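Local atomic coordinates of phosphatidylinositide phosphatase SAC2 (Homo sapiens, PDB entry 4XUU), a protein that dephosphorylates phosphoinositides at endosomal membranes, removing chiefly the 4-phosphate of phosphatidylinositol 4-phosphate in the course of endocytic recycling. Residues Leu52-Asn55 against Ser56-Tyr59. Residues are numbered along the deposited sequence; the frame is centred on the assembly and turned at random.
Sequences LLSN and SAYY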
loop_
_atom_site.group_PDB
_atom_site.type_symbol
_atom_site.label_atom_id
_atom_site.label_comp_id
_atom_site.label_asym_id
_atom_site.label_seq_id
_atom_site.Cartn_x
_atom_site.Cartn_y
_atom_site.Cartn_z
ATOM N N LEU A 52 -5.123 2.959 21.763
ATOM C CA LEU A 52 -4.859 4.394 21.747
ATOM C C LEU A 52 -3.382 4.660 21.513
ATOM O O LEU A 52 -2.520 3.914 21.970
ATOM C CB LEU A 52 -5.302 5.058 23.060
ATOM C CG LEU A 52 -6.729 4.832 23.578
ATOM C CD1 LEU A 52 -6.889 5.410 24.985
ATOM C CD2 LEU A 52 -7.794 5.394 22.634
ATOM N N LEU A 53 -3.091 5.740 20.807
ATOM C CA LEU A 53 -1.713 6.105 20.556
ATOM C C LEU A 53 -1.426 7.525 21.038
ATOM O O LEU A 53 -2.055 8.488 20.595
ATOM C CB LEU A 53 -1.367 5.932 19.066
ATOM C CG LEU A 53 0.024 6.365 18.595
ATOM C CD1 LEU A 53 1.139 5.538 19.275
ATOM C CD2 LEU A 53 0.134 6.311 17.066
ATOM N N SER A 54 -0.477 7.643 21.957
ATOM C CA SER A 54 0.057 8.950 22.326
ATOM C C SER A 54 1.424 9.142 21.678
ATOM O O SER A 54 1.903 8.274 20.947
ATOM C CB SER A 54 0.148 9.112 23.850
ATOM O OG SER A 54 1.362 8.590 24.346
ATOM N N ASN A 55 2.048 10.283 21.952
ATOM C CA ASN A 55 3.369 10.594 21.418
ATOM C C ASN A 55 4.478 9.698 21.982
ATOM O O ASN A 55 5.560 9.606 21.405
ATOM C CB ASN A 55 3.704 12.068 21.659
ATOM C CG ASN A 55 3.931 12.384 23.130
ATOM O OD1 ASN A 55 5.057 12.637 23.552
ATOM N ND2 ASN A 55 2.866 12.358 23.915
ATOM N N SER A 56 4.201 9.031 23.100
ATOM C CA SER A 56 5.224 8.257 23.798
ATOM C C SER A 56 4.798 6.841 24.194
ATOM O O SER A 56 5.628 6.042 24.625
ATOM C CB SER A 56 5.671 9.013 25.039
ATOM O OG SER A 56 4.638 9.038 26.005
ATOM N N ALA A 57 3.513 6.531 24.045
ATOM C CA ALA A 57 2.978 5.246 24.478
ATOM C C ALA A 57 1.764 4.830 23.664
ATOM O O ALA A 57 1.106 5.659 23.036
ATOM C CB ALA A 57 2.617 5.303 25.953
ATOM N N TYR A 58 1.474 3.536 23.670
ATOM C CA TYR A 58 0.205 3.051 23.156
ATOM C C TYR A 58 -0.533 2.311 24.262
ATOM O O TYR A 58 0.090 1.809 25.206
ATOM C CB TYR A 58 0.382 2.197 21.893
ATOM C CG TYR A 58 1.067 0.866 22.092
ATOM C CD1 TYR A 58 2.435 0.800 22.381
ATOM C CD2 TYR A 58 0.355 -0.329 21.970
ATOM C CE1 TYR A 58 3.074 -0.424 22.556
ATOM C CE2 TYR A 58 0.983 -1.560 22.137
ATOM C CZ TYR A 58 2.345 -1.596 22.435
ATOM O OH TYR A 58 2.980 -2.800 22.613
ATOM N N TYR A 59 -1.858 2.283 24.152
ATOM C CA TYR A 59 -2.729 1.761 25.198
ATOM C C TYR A 59 -3.631 0.690 24.616
ATOM O O TYR A 59 -4.270 0.907 23.579
ATOM C CB TYR A 59 -3.581 2.888 25.787
ATOM C CG TYR A 59 -2.773 3.993 26.433
ATOM C CD1 TYR A 59 -2.090 4.939 25.659
ATOM C CD2 TYR A 59 -2.690 4.091 27.812
ATOM C CE1 TYR A 59 -1.338 5.943 26.253
ATOM C CE2 TYR A 59 -1.957 5.096 28.416
ATOM C CZ TYR A 59 -1.277 6.016 27.638
ATOM O OH TYR A 59 -0.542 7.001 28.258
#
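Leu-52 and Tyr-59 form an antiparallel hydrogen-bonded pair: Leu-52 N reaches Tyr-59 O at 2.9 Å, and Tyr-59 N returns to Leu-52 O at 2.8 Å. Their side chains leave the sheet on the same face, with CB of Leu-52 3.9 Å from CB of Tyr-59. Leu-52 O also sits at the edge of the Tyr-59 ring, in its plane. Tyrosine suits this place because its ring can lie against Leu-20 and Pro-21 while its hydroxyl bonds to Glu-24. On the other face, Leu-53 and Tyr-58 are a non-hydrogen-bonded pair: Leu-53 CD1 packs loosely on Tyr-58 CB at 4.3 Å, and its branched apolar end suits Met-138 and Leu-139 of helix 129-145, while the tyrosine ring leads away to Leu-103 and Tyr-105. These residues belong to the hairpin of strands 48-54 and 57-63 in the pleckstrin-homology-like hSac2 domain. Toward the turn, Ser-54 N meets Ala-57 O at 2.8 Å, the last backbone rung before the bend. With OG set between the backbone N and the carbonyl carbon (chi1 86°), the Ser-54 hydroxyl faces two turn amides, accepting from Ser-56 N at 3.1 Å, making an ST turn, and from Ala-57 N at 3.0 Å, a more bent bond. A hydrogen bond links this OG to Glu-24. Replacing Ser-54 by an alanine would probably leave both turn amides without their acceptor and Glu-24 without this hydroxyl partner. The packing opens at Asn-55 and Ser-56, small polar residues that tolerate a partly exposed bend; Asn-55 points away overall, although its CB still touches Ser-56.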